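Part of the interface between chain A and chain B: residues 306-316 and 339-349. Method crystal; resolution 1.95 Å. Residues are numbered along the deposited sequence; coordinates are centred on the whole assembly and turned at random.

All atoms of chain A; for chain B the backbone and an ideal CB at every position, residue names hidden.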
# COMPACT_ATOMS: atom_id res chain seq x y z
N ALA A 306 8.44 7.26 10.48
CA ALA A 306 8.69 6.81 11.83
C ALA A 306 8.08 5.43 12.09
O ALA A 306 8.67 4.61 12.72
CB ALA A 306 8.16 7.82 12.84
N SER A 307 6.83 5.22 11.66
CA SER A 307 6.21 3.92 11.88
C SER A 307 6.85 2.79 11.03
O SER A 307 7.08 1.70 11.58
CB SER A 307 4.72 4.02 11.64
OG SER A 307 4.17 4.69 12.76
N GLU A 308 7.05 3.03 9.75
CA GLU A 308 7.59 1.98 8.90
C GLU A 308 9.07 1.69 9.31
O GLU A 308 9.44 0.56 9.42
CB GLU A 308 7.55 2.34 7.42
CG GLU A 308 6.21 2.22 6.78
CD GLU A 308 6.16 2.34 5.23
OE1 GLU A 308 7.17 2.10 4.52
OE2 GLU A 308 5.03 2.64 4.69
N GLY A 309 9.90 2.74 9.56
CA GLY A 309 11.29 2.49 9.99
C GLY A 309 11.36 1.86 11.39
O GLY A 309 12.10 0.92 11.61
N GLY A 310 10.58 2.36 12.34
CA GLY A 310 10.56 1.76 13.66
C GLY A 310 10.10 0.32 13.66
O GLY A 310 10.75 -0.55 14.30
N CYS A 311 8.97 0.03 12.99
CA CYS A 311 8.44 -1.32 12.98
C CYS A 311 9.35 -2.30 12.27
O CYS A 311 9.40 -3.45 12.61
CB CYS A 311 7.02 -1.37 12.45
SG CYS A 311 5.94 -0.46 13.63
N LEU A 312 10.08 -1.84 11.27
CA LEU A 312 11.07 -2.67 10.61
C LEU A 312 12.07 -3.27 11.60
O LEU A 312 12.59 -4.33 11.35
CB LEU A 312 11.87 -1.87 9.62
CG LEU A 312 12.63 -2.61 8.50
CD1 LEU A 312 11.64 -3.24 7.55
CD2 LEU A 312 13.49 -1.59 7.75
N HIS A 313 12.38 -2.54 12.68
CA HIS A 313 13.40 -2.95 13.65
C HIS A 313 12.78 -3.41 14.97
O HIS A 313 13.45 -3.48 16.01
CB HIS A 313 14.31 -1.75 13.92
CG HIS A 313 15.11 -1.34 12.72
ND1 HIS A 313 16.18 -2.07 12.28
CD2 HIS A 313 14.95 -0.32 11.86
CE1 HIS A 313 16.68 -1.49 11.21
NE2 HIS A 313 15.94 -0.44 10.91
N LEU A 314 11.49 -3.77 14.96
CA LEU A 314 10.81 -4.06 16.21
C LEU A 314 11.44 -5.23 16.99
O LEU A 314 11.56 -5.17 18.23
CB LEU A 314 9.33 -4.30 15.96
CG LEU A 314 8.48 -4.62 17.19
CD1 LEU A 314 8.58 -3.54 18.26
CD2 LEU A 314 7.02 -4.78 16.72
N ASP A 315 11.85 -6.28 16.28
CA ASP A 315 12.38 -7.47 16.93
C ASP A 315 13.65 -7.13 17.69
O ASP A 315 13.80 -7.58 18.83
CB ASP A 315 12.77 -8.58 15.94
CG ASP A 315 11.57 -9.23 15.22
OD1 ASP A 315 10.52 -9.47 15.89
OD2 ASP A 315 11.70 -9.52 13.96
N ASP A 316 14.53 -6.34 17.07
CA ASP A 316 15.71 -5.85 17.75
C ASP A 316 15.43 -4.80 18.82
O ASP A 316 16.12 -4.77 19.85
CB ASP A 316 16.72 -5.31 16.73
CG ASP A 316 17.40 -6.45 15.95
OD1 ASP A 316 17.62 -7.52 16.55
OD2 ASP A 316 17.73 -6.28 14.72
N UNK B 339 -2.01 -1.72 17.57
CA UNK B 339 -0.69 -1.18 17.24
C UNK B 339 -0.45 -1.13 15.67
O UNK B 339 -0.83 -2.06 14.92
CB UNK B 339 0.38 -2.04 17.92
N UNK B 340 0.20 -0.07 15.23
CA UNK B 340 0.63 0.06 13.86
C UNK B 340 1.55 -1.10 13.46
O UNK B 340 1.55 -1.51 12.31
CB UNK B 340 1.34 1.40 13.66
N UNK B 341 2.33 -1.64 14.39
CA UNK B 341 3.19 -2.76 14.00
C UNK B 341 2.43 -3.99 13.45
O UNK B 341 2.92 -4.70 12.53
CB UNK B 341 4.02 -3.19 15.21
N UNK B 342 1.22 -4.20 13.97
CA UNK B 342 0.41 -5.37 13.53
C UNK B 342 -0.03 -5.14 12.10
O UNK B 342 0.09 -6.07 11.25
CB UNK B 342 -0.81 -5.59 14.43
N UNK B 343 -0.45 -3.90 11.81
CA UNK B 343 -0.90 -3.55 10.45
C UNK B 343 0.25 -3.73 9.44
O UNK B 343 0.10 -4.32 8.35
CB UNK B 343 -1.42 -2.11 10.41
N UNK B 344 1.39 -3.14 9.75
CA UNK B 344 2.54 -3.19 8.83
C UNK B 344 3.05 -4.62 8.59
O UNK B 344 3.34 -5.02 7.47
CB UNK B 344 3.68 -2.33 9.38
N UNK B 345 3.11 -5.38 9.67
CA UNK B 345 3.45 -6.79 9.54
C UNK B 345 2.53 -7.59 8.65
O UNK B 345 2.98 -8.37 7.80
CB UNK B 345 3.47 -7.43 10.93
N UNK B 346 1.22 -7.35 8.81
CA UNK B 346 0.23 -7.96 7.95
C UNK B 346 0.34 -7.58 6.48
O UNK B 346 0.22 -8.44 5.59
CB UNK B 346 -1.17 -7.59 8.46
N UNK B 347 0.65 -6.33 6.20
CA UNK B 347 0.87 -5.86 4.83
C UNK B 347 2.17 -6.46 4.21
O UNK B 347 2.20 -6.75 2.98
CB UNK B 347 0.94 -4.33 4.82
N UNK B 348 3.19 -6.68 5.04
CA UNK B 348 4.42 -7.28 4.57
C UNK B 348 4.20 -8.77 4.35
O UNK B 348 4.67 -9.33 3.35
CB UNK B 348 5.56 -7.03 5.56
N UNK B 349 3.49 -9.41 5.27
CA UNK B 349 3.14 -10.81 5.11
C UNK B 349 2.28 -11.01 3.86
O UNK B 349 2.42 -12.01 3.16
CB UNK B 349 2.41 -11.32 6.35

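The chain B helix 340-349 crosses the chain A helix 306-312 at 79°, with axes 9.8 Å apart at closest approach, and 340, 341, 344 and 348 point toward chain A. Position 339 lies out of reach of chain A, which therefore sets no preference. It is Pro B339, at the N-cap position.

At position 340 the CA-to-CB bond points toward chain A, and the ideal CB lies 4.4 Å from Ser A307 OG and 5.0 Å from Cys A311 SG. A short aliphatic side chain or threonine would suit this space. The residue is Val B340, in the p rotamer, whose CG1 reaches Cys A311 SG at 3.9 Å and Ser A307 OG at 3.8 Å.

Position 341 is the tightest. The CA of 341 is 5.5 Å from Cys A311 CA. The ideal CB of 341 already lies 3.7 Å from both Cys A311 SG and Leu A314 CD2, which favours a small residue, such as alanine, glycine or serine. Ala B341 is found, its CB packing 3.6 Å from Cys A311 SG and 3.7 Å from Leu A314 CD2.

Positions 342 and 343, respectively directed away and out of reach, are unconstrained by chain A; they are Trp B342 and Tyr B343.

Position 344 points toward chain A one turn after 340, with its ideal CB 4.6 Å from Cys A311 CB. The backbone of Ser A307 and Glu A308 and Cys A311 CB offer mostly carbon to pack against, which suits leucine, methionine or isoleucine. Leu B344 places CD1 3.6 Å from Ser A307 O, 3.8 Å from Cys A311 CB and 4.0 Å from Glu A308 CA.

Position 345 points sideways, with nothing of chain A within 5.5 Å of its ideal CB. The carboxylate of Asp A315 makes a long basic side chain attractive, although a polar one could also fit. Arg B345 brings NH1 to 4.2 Å from Asp A315 OD2, a favourable pairing of charges beyond salt-bridge range.

Positions 346, 347 and 349 are out of reach and hold Ala B346, Gln B347 and Phe B349.

Position 348 points toward chain A across a wider gap, beyond which lie the carbonyls of Cys A311 and Leu A312. A long donor, arginine or lysine, or glutamine, would suit. Arg B348 lays one guanidinium face against Leu A312 CD1, 3.8 Å from NH2. Water 1 bridges its NH1 (3.2 Å) to Cys A311 O (2.7 Å), and water 2 its NH2 (2.9 Å) to Leu A312 O (3.0 Å).

Chain B 339-349: PVAWYLRAQRF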
# COMPACT_ATOMS: atom_id res chain seq x y z
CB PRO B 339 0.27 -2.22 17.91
CG PRO B 339 -0.49 -2.73 19.08
CD PRO B 339 -1.96 -2.72 18.66
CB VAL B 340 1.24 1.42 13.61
CG1 VAL B 340 2.62 1.54 14.27
CG2 VAL B 340 1.37 1.69 12.10
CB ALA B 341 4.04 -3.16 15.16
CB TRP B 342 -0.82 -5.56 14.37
CG TRP B 342 -0.57 -5.82 15.83
CD1 TRP B 342 0.60 -6.04 16.42
CD2 TRP B 342 -1.57 -6.00 16.83
NE1 TRP B 342 0.41 -6.31 17.77
CE2 TRP B 342 -0.92 -6.27 18.03
CE3 TRP B 342 -2.98 -6.02 16.81
CZ2 TRP B 342 -1.61 -6.53 19.23
CZ3 TRP B 342 -3.68 -6.26 17.99
CH2 TRP B 342 -3.00 -6.51 19.18
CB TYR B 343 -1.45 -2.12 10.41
CG TYR B 343 -1.93 -1.71 9.06
CD1 TYR B 343 -3.19 -2.09 8.61
CD2 TYR B 343 -1.11 -1.04 8.17
CE1 TYR B 343 -3.65 -1.80 7.34
CE2 TYR B 343 -1.56 -0.70 6.86
CZ TYR B 343 -2.86 -1.08 6.47
OH TYR B 343 -3.33 -0.76 5.25
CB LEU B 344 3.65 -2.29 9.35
CG LEU B 344 3.33 -0.80 9.25
CD1 LEU B 344 4.32 -0.01 10.08
CD2 LEU B 344 3.20 -0.36 7.80
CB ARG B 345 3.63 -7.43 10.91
CG ARG B 345 4.21 -8.81 10.71
CD ARG B 345 4.59 -9.45 12.03
NE ARG B 345 5.99 -9.29 12.16
CZ ARG B 345 6.93 -10.10 11.73
NH1 ARG B 345 8.15 -9.67 11.79
NH2 ARG B 345 6.71 -11.25 11.21
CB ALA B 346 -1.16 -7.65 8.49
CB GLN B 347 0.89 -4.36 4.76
CG GLN B 347 -0.46 -3.64 4.92
CD GLN B 347 -1.42 -3.85 3.73
OE1 GLN B 347 -1.11 -4.60 2.81
NE2 GLN B 347 -2.63 -3.20 3.78
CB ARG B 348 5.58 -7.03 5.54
CG ARG B 348 5.98 -5.56 5.52
CD ARG B 348 6.94 -5.16 6.65
NE ARG B 348 8.23 -5.81 6.50
CZ ARG B 348 9.05 -6.14 7.49
NH1 ARG B 348 8.78 -5.89 8.75
NH2 ARG B 348 10.17 -6.77 7.21
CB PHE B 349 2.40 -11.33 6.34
CG PHE B 349 1.80 -12.70 6.12
CD1 PHE B 349 2.63 -13.82 6.07
CD2 PHE B 349 0.49 -12.85 5.95
CE1 PHE B 349 2.09 -15.09 5.81
CE2 PHE B 349 -0.05 -14.09 5.65
CZ PHE B 349 0.74 -15.19 5.61
O HOH W 1 9.75 -6.03 11.80
O HOH W 2 11.97 -6.60 9.52
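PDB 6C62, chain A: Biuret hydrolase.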